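Local coordinates for protein metazoan TIR-STING fusion (Crassostrea gigas, PDB 6WT6) that joins a TIR domain to a STING ligand-binding domain in one oyster polypeptide, as a member of the STING family of innate immune proteins, at residues L195-T198 and V199-W202; D340-P343 and R344-N348; I350-Q353 and L354-E357. One frame throughout, in Å; residues are numbered along the deposited sequence.

Contact 1: L195-T198 and V199-W202; sequences LDKT and VRQW
Asp-196 and Arg-200, one turn apart on the same helix, form a salt bridge in which Arg-200 NH1 donates to Asp-196 OD2 over 3.2 Å. The bond is moderately bent, with an N-H...O angle of 150°, and it reaches OD2 from above the carboxylate plane, not within it. The two side chains run side by side in the same direction, yet their carboxylate and guanidinium planes stand 84° apart, and one N-O pair, NH1 with OD2, makes the bridge. Asp-196 takes the less usual helical rotamer, CG lying between the backbone N and the carbonyl carbon (chi1 64°); its other oxygen, OD1, accepts a weak bond from Lys-197 N at 2.8 Å. The aliphatic part of Arg-200 passes close by the backbone, CG lying 3.2 Å from Asp-196 O, and the same carbonyl oxygen sits over one face of the guanidinium, offset toward its rim. Lys-197 runs alongside, with Lys-197 NZ 4.1 Å from Arg-200 NH2; the closeness of these like charges is probably offset in part by Asp-196, and Glu-214 is a long, weak second ion partner of Arg-200.

The i to i+4 backbone bonds from Val-199 to Leu-195, Arg-200 to Asp-196, Gln-201 to Lys-197 and Trp-202 to Thr-198 form an unbroken series. On the buried side Leu-195 CD2 meets Val-199 CG2 at 3.6 Å, the two side chains crossing at a slant, while Leu-216 and Met-212 of strand 212-221 pack against this side. Leu-243 of strand 238-243 touches Thr-198, Val-199 and Trp-202. The pattern is that of an amphipathic alpha-helix, with an i to i+4 acid-base pair on one flank and an apolar face against the sheet of the STING ligand-binding domain.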
loop_
_atom_site.group_PDB
_atom_site.type_symbol
_atom_site.label_atom_id
_atom_site.label_comp_id
_atom_site.label_asym_id
_atom_site.label_seq_id
_atom_site.Cartn_x
_atom_site.Cartn_y
_atom_site.Cartn_z
ATOM N N LEU A 195 1.757 22.744 12.711
ATOM C CA LEU A 195 1.544 22.212 14.056
ATOM C C LEU A 195 2.548 22.781 15.055
ATOM O O LEU A 195 2.194 23.043 16.212
ATOM C CB LEU A 195 1.608 20.684 14.028
ATOM C CG LEU A 195 1.415 19.888 15.320
ATOM C CD1 LEU A 195 0.661 18.602 15.027
ATOM C CD2 LEU A 195 2.760 19.563 15.949
ATOM N N ASP A 196 3.801 22.984 14.629
ATOM C CA ASP A 196 4.809 23.538 15.530
ATOM C C ASP A 196 4.400 24.907 16.064
ATOM O O ASP A 196 4.723 25.248 17.208
ATOM C CB ASP A 196 6.162 23.627 14.821
ATOM C CG ASP A 196 6.147 24.587 13.637
ATOM O OD1 ASP A 196 5.082 24.755 13.004
ATOM O OD2 ASP A 196 7.212 25.173 13.340
ATOM N N LYS A 197 3.691 25.701 15.259
ATOM C CA LYS A 197 3.150 26.961 15.757
ATOM C C LYS A 197 2.081 26.717 16.814
ATOM O O LYS A 197 2.056 27.388 17.852
ATOM C CB LYS A 197 2.578 27.783 14.602
ATOM C CG LYS A 197 3.591 28.173 13.544
ATOM C CD LYS A 197 2.934 28.973 12.436
ATOM C CE LYS A 197 3.931 29.313 11.342
ATOM N NZ LYS A 197 5.110 30.050 11.874
ATOM N N THR A 198 1.185 25.761 16.566
ATOM C CA THR A 198 0.135 25.462 17.533
ATOM C C THR A 198 0.727 24.993 18.855
ATOM O O THR A 198 0.252 25.377 19.931
ATOM C CB THR A 198 -0.813 24.407 16.962
ATOM O OG1 THR A 198 -1.263 24.828 15.666
ATOM C CG2 THR A 198 -2.021 24.218 17.866
ATOM N N VAL A 199 1.778 24.171 18.789
ATOM C CA VAL A 199 2.392 23.626 19.996
ATOM C C VAL A 199 3.061 24.733 20.800
ATOM O O VAL A 199 2.909 24.809 22.026
ATOM C CB VAL A 199 3.388 22.512 19.627
ATOM C CG1 VAL A 199 4.231 22.118 20.829
ATOM C CG2 VAL A 199 2.644 21.308 19.086
ATOM N N ARG A 200 3.806 25.610 20.124
ATOM C CA ARG A 200 4.481 26.695 20.826
ATOM C C ARG A 200 3.489 27.638 21.489
ATOM O O ARG A 200 3.774 28.176 22.565
ATOM C CB ARG A 200 5.387 27.466 19.866
ATOM C CG ARG A 200 6.578 26.661 19.378
ATOM C CD ARG A 200 7.631 27.554 18.754
ATOM N NE ARG A 200 7.107 28.319 17.627
ATOM C CZ ARG A 200 7.203 27.946 16.354
ATOM N NH1 ARG A 200 7.808 26.811 16.031
ATOM N NH2 ARG A 200 6.694 28.715 15.401
ATOM N N GLN A 201 2.325 27.855 20.874
ATOM C CA GLN A 201 1.311 28.685 21.512
ATOM C C GLN A 201 0.771 28.013 22.767
ATOM O O GLN A 201 0.604 28.661 23.807
ATOM C CB GLN A 201 0.177 28.993 20.538
ATOM C CG GLN A 201 -0.978 29.740 21.182
ATOM C CD GLN A 201 -2.090 30.058 20.203
ATOM O OE1 GLN A 201 -1.864 30.690 19.168
ATOM N NE2 GLN A 201 -3.305 29.624 20.525
ATOM N N TRP A 202 0.489 26.710 22.689
ATOM C CA TRP A 202 0.044 25.980 23.872
ATOM C C TRP A 202 1.137 25.962 24.932
ATOM O O TRP A 202 0.876 26.193 26.119
ATOM C CB TRP A 202 -0.364 24.554 23.493
ATOM C CG TRP A 202 -1.088 23.818 24.592
ATOM C CD1 TRP A 202 -2.439 23.653 24.715
ATOM C CD2 TRP A 202 -0.501 23.161 25.725
ATOM N NE1 TRP A 202 -2.727 22.933 25.849
ATOM C CE2 TRP A 202 -1.556 22.618 26.486
ATOM C CE3 TRP A 202 0.814 22.974 26.165
ATOM C CZ2 TRP A 202 -1.335 21.901 27.664
ATOM C CZ3 TRP A 202 1.030 22.262 27.337
ATOM C CH2 TRP A 202 -0.040 21.736 28.071
#

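Contact 2: D340-P343 and R344-N348; sequences DAMP and RLICN
Arg-344 folds back over Asp-340 by a bend at chi3 (-64°), after CG has set out opposite the backbone N (chi1 -177°). This is the N-terminal part of helix 341-356 in the STING ligand-binding domain, and the pair is spaced i to i+4. The guanidinium settles beside the aspartate methylene, Arg-344 NH1 lying 3.5 Å from Asp-340 CB. Carboxylate and guanidinium planes are nearly perpendicular, and Asp-340 OD2 stays 4.1 Å from Arg-344 NH2: the opposite charges probably attract, but they do not close into a salt bridge. Asp-268 offers Arg-344 a further, long and weak ion pair.

Met-342 divides its contacts between two neighbours. Its first torsion, with CG opposite the backbone N, puts CG 4.0 Å from Ile-346 CD1, the methyl at the end of an extended branch that crosses the methionine; the bend at chi2 then sets Met-342 SD alongside Leu-345, 4.1 Å from CD2. Tyr-332 of strand 327-332 touches both Met-342 and Leu-345, and Val-265 of strand 260-266 packs on Pro-343 and Cys-347, so this part of the helix rests its apolar side on the domain's mixed sheet.

Pro-343 has no N-H to give, which costs little near a helix's N-terminal end; its own carbonyl still accepts from Cys-347 N. Backbone bonds likewise join Arg-344 to Asp-340, Leu-345 to Ala-341 and Ile-346 to Met-342. One turn further on, Arg-344 O is gripped twice by Asn-348, by the backbone N in the regular helical way and by the side-chain amide, whose ND2 donates over 2.9 Å. The two donors come from opposite faces of the carbonyl plane, ND2 lying 39° out of it.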
loop_
_atom_site.group_PDB
_atom_site.type_symbol
_atom_site.label_atom_id
_atom_site.label_comp_id
_atom_site.label_asym_id
_atom_site.label_seq_id
_atom_site.Cartn_x
_atom_site.Cartn_y
_atom_site.Cartn_z
ATOM N N ASP A 340 7.521 2.778 35.160
ATOM C CA ASP A 340 8.636 3.658 34.840
ATOM C C ASP A 340 9.096 3.532 33.397
ATOM O O ASP A 340 9.769 4.440 32.895
ATOM C CB ASP A 340 9.830 3.363 35.749
ATOM C CG ASP A 340 9.523 3.612 37.202
ATOM O OD1 ASP A 340 8.473 4.220 37.489
ATOM O OD2 ASP A 340 10.331 3.192 38.060
ATOM N N ALA A 341 8.762 2.428 32.728
ATOM C CA ALA A 341 9.393 2.109 31.451
ATOM C C ALA A 341 8.985 3.101 30.368
ATOM O O ALA A 341 9.839 3.743 29.745
ATOM C CB ALA A 341 9.047 0.675 31.050
ATOM N N MET A 342 7.684 3.235 30.121
ATOM C CA MET A 342 7.226 4.120 29.054
ATOM C C MET A 342 7.478 5.586 29.406
ATOM O O MET A 342 7.930 6.346 28.541
ATOM C CB MET A 342 5.746 3.884 28.737
ATOM C CG MET A 342 5.223 4.714 27.578
ATOM S SD MET A 342 5.912 4.191 25.998
ATOM C CE MET A 342 5.422 2.472 26.003
ATOM N N PRO A 343 7.205 6.035 30.640
ATOM C CA PRO A 343 7.607 7.406 31.004
ATOM C C PRO A 343 9.079 7.714 30.775
ATOM O O PRO A 343 9.403 8.809 30.296
ATOM C CB PRO A 343 7.234 7.483 32.489
ATOM C CG PRO A 343 6.039 6.625 32.590
ATOM C CD PRO A 343 6.314 5.460 31.670
ATOM N N ARG A 344 9.985 6.788 31.104
ATOM C CA ARG A 344 11.406 7.066 30.921
ATOM C C ARG A 344 11.781 7.122 29.448
ATOM O O ARG A 344 12.668 7.893 29.062
ATOM C CB ARG A 344 12.255 6.021 31.644
ATOM C CG ARG A 344 13.752 6.285 31.563
ATOM C CD ARG A 344 14.538 5.403 32.523
ATOM N NE ARG A 344 14.210 5.678 33.919
ATOM C CZ ARG A 344 13.427 4.909 34.669
ATOM N NH1 ARG A 344 12.891 3.806 34.161
ATOM N NH2 ARG A 344 13.183 5.240 35.931
ATOM N N LEU A 345 11.124 6.318 28.614
ATOM C CA LEU A 345 11.390 6.364 27.183
ATOM C C LEU A 345 10.974 7.707 26.591
ATOM O O LEU A 345 11.718 8.309 25.808
ATOM C CB LEU A 345 10.665 5.216 26.485
ATOM C CG LEU A 345 10.614 5.333 24.961
ATOM C CD1 LEU A 345 12.016 5.250 24.377
ATOM C CD2 LEU A 345 9.710 4.262 24.377
ATOM N N ILE A 346 9.789 8.198 26.965
ATOM C CA ILE A 346 9.280 9.441 26.390
ATOM C C ILE A 346 10.109 10.634 26.859
ATOM O O ILE A 346 10.439 11.523 26.065
ATOM C CB ILE A 346 7.790 9.621 26.728
ATOM C CG1 ILE A 346 6.967 8.461 26.165
ATOM C CG2 ILE A 346 7.278 10.946 26.178
ATOM C CD1 ILE A 346 5.490 8.522 26.527
ATOM N N CYS A 347 10.452 10.677 28.153
ATOM C CA CYS A 347 11.311 11.746 28.663
ATOM C C CYS A 347 12.641 11.781 27.928
ATOM O O CYS A 347 13.182 12.858 27.656
ATOM C CB CYS A 347 11.550 11.575 30.163
ATOM S SG CYS A 347 10.180 12.063 31.217
ATOM N N ASN A 348 13.187 10.611 27.605
ATOM C CA ASN A 348 14.417 10.575 26.826
ATOM C C ASN A 348 14.212 11.187 25.445
ATOM O O ASN A 348 15.064 11.940 24.962
ATOM C CB ASN A 348 14.924 9.140 26.709
ATOM C CG ASN A 348 15.938 8.791 27.779
ATOM O OD1 ASN A 348 17.101 9.191 27.695
ATOM N ND2 ASN A 348 15.511 8.033 28.780
#

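Contact 3: I350-Q353 and L354-E357; sequences IKNQ and LRKE
Gln-353 and Glu-357 meet where the helix gives out, the glutamate carboxylate swung back along the last turn. Glu-357 CG lies anti to its own carbonyl carbon (chi1 -57°), and the extended remainder carries OE2 to 3.8 Å from Gln-353 CB. Glu-357 N donates to Gln-353 O (3.1 Å); the carboxylate, itself an acceptor, lies near that oxygen without bonding it. Both polar ends find partners on strand 212-221: Lys-215 NZ forms a salt bridge with Glu-357 OE2 and a hydrogen bond with Gln-353 OE1, while Ser-213 OG bonds OE2 of the glutamate and the backbone N of Glu-214 bonds its OE1.

This is the C-terminal end of helix 341-356 of the STING ligand-binding domain, with Glu-357 the first residue to leave helical backbone angles. Arg-355 departs from the common rotamers (chi1 -106°) and bends at chi3, laying its guanidinium back over the preceding turn: Lys-351 O stands 3.5 Å above one face, offset toward the rim, and NH2 comes 3.5 Å from Asn-352 CA. Lys-351 extends fully instead and pairs with Asp-267. The extended Lys-356 chain brings CE to 3.7 Å from Asn-352 ND2, the two side chains crossing; only beyond CE does it bend, at chi4. On the apolar side the Ile-350 and Leu-354 side chains lie alongside, CG2 of the first 4.1 Å from CD1 of the second, against Tyr-273 of strand 272-279.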
loop_
_atom_site.group_PDB
_atom_site.type_symbol
_atom_site.label_atom_id
_atom_site.label_comp_id
_atom_site.label_asym_id
_atom_site.label_seq_id
_atom_site.Cartn_x
_atom_site.Cartn_y
_atom_site.Cartn_z
ATOM N N ILE A 350 11.811 13.372 24.497
ATOM C CA ILE A 350 11.503 14.796 24.606
ATOM C C ILE A 350 12.776 15.606 24.803
ATOM O O ILE A 350 12.971 16.652 24.170
ATOM C CB ILE A 350 10.499 15.039 25.748
ATOM C CG1 ILE A 350 9.143 14.410 25.422
ATOM C CG2 ILE A 350 10.349 16.529 26.019
ATOM C CD1 ILE A 350 8.126 14.573 26.526
ATOM N N LYS A 351 13.664 15.136 25.683
ATOM C CA LYS A 351 14.911 15.853 25.935
ATOM C C LYS A 351 15.817 15.836 24.711
ATOM O O LYS A 351 16.504 16.823 24.426
ATOM C CB LYS A 351 15.622 15.251 27.147
ATOM C CG LYS A 351 14.870 15.438 28.456
ATOM C CD LYS A 351 15.554 14.722 29.610
ATOM C CE LYS A 351 14.808 14.958 30.913
ATOM N NZ LYS A 351 15.471 14.301 32.074
ATOM N N ASN A 352 15.828 14.725 23.970
ATOM C CA ASN A 352 16.626 14.656 22.751
ATOM C C ASN A 352 16.148 15.672 21.720
ATOM O O ASN A 352 16.960 16.318 21.046
ATOM C CB ASN A 352 16.574 13.239 22.179
ATOM C CG ASN A 352 17.461 13.065 20.965
ATOM O OD1 ASN A 352 18.670 13.277 21.032
ATOM N ND2 ASN A 352 16.867 12.650 19.851
ATOM N N GLN A 353 14.830 15.836 21.591
ATOM C CA GLN A 353 14.305 16.775 20.610
ATOM C C GLN A 353 14.514 18.220 21.044
ATOM O O GLN A 353 14.693 19.098 20.192
ATOM C CB GLN A 353 12.824 16.496 20.358
ATOM C CG GLN A 353 12.563 15.143 19.723
ATOM C CD GLN A 353 13.341 14.947 18.435
ATOM O OE1 GLN A 353 13.461 15.866 17.619
ATOM N NE2 GLN A 353 13.882 13.748 18.248
ATOM N N LEU A 354 14.504 18.489 22.353
ATOM C CA LEU A 354 14.763 19.845 22.825
ATOM C C LEU A 354 16.200 20.269 22.546
ATOM O O LEU A 354 16.458 21.451 22.296
ATOM C CB LEU A 354 14.449 19.958 24.316
ATOM C CG LEU A 354 12.968 19.993 24.704
ATOM C CD1 LEU A 354 12.788 19.760 26.194
ATOM C CD2 LEU A 354 12.348 21.323 24.308
ATOM N N ARG A 355 17.142 19.321 22.584
ATOM C CA ARG A 355 18.520 19.619 22.205
ATOM C C ARG A 355 18.600 20.097 20.760
ATOM O O ARG A 355 19.242 21.110 20.462
ATOM C CB ARG A 355 19.396 18.381 22.402
ATOM C CG ARG A 355 20.316 18.438 23.607
ATOM C CD ARG A 355 21.131 17.154 23.744
ATOM N NE ARG A 355 20.282 15.988 23.977
ATOM C CZ ARG A 355 19.839 15.616 25.174
ATOM N NH1 ARG A 355 20.164 16.320 26.250
ATOM N NH2 ARG A 355 19.070 14.543 25.297
ATOM N N LYS A 356 17.949 19.373 19.846
ATOM C CA LYS A 356 18.026 19.718 18.432
ATOM C C LYS A 356 17.337 21.042 18.132
ATOM O O LYS A 356 17.759 21.767 17.223
ATOM C CB LYS A 356 17.418 18.597 17.593
ATOM C CG LYS A 356 18.100 17.254 17.782
ATOM C CD LYS A 356 17.344 16.152 17.064
ATOM C CE LYS A 356 18.090 14.834 17.142
ATOM N NZ LYS A 356 19.390 14.905 16.422
ATOM N N GLU A 357 16.288 21.377 18.879
ATOM C CA GLU A 357 15.577 22.638 18.717
ATOM C C GLU A 357 16.221 23.783 19.495
ATOM O O GLU A 357 15.572 24.813 19.716
ATOM C CB GLU A 357 14.114 22.467 19.137
ATOM C CG GLU A 357 13.393 21.373 18.369
ATOM C CD GLU A 357 12.136 20.887 19.065
ATOM O OE1 GLU A 357 11.586 21.624 19.911
ATOM O OE2 GLU A 357 11.699 19.757 18.764
#

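Overall arrangement
All three contacts lie in the STING ligand-binding domain and are turns of two helices, in series along the chain. Contact 1 sits late in helix 176-204; contacts 2 and 3 follow one another on helix 341-356, their centres 14 Å apart, at its beginning and its end. Contact 1 is nearer contact 3 (centres 16 Å, nearest atoms about 7 Å) than contact 2 (centres 23 Å), without touching either. Both helices pack on the mixed five-stranded sheet, and strand 212-221 is shared by contacts 1 and 3: Glu-214 borders both. The sheet thus connects the early and the last helix of the domain.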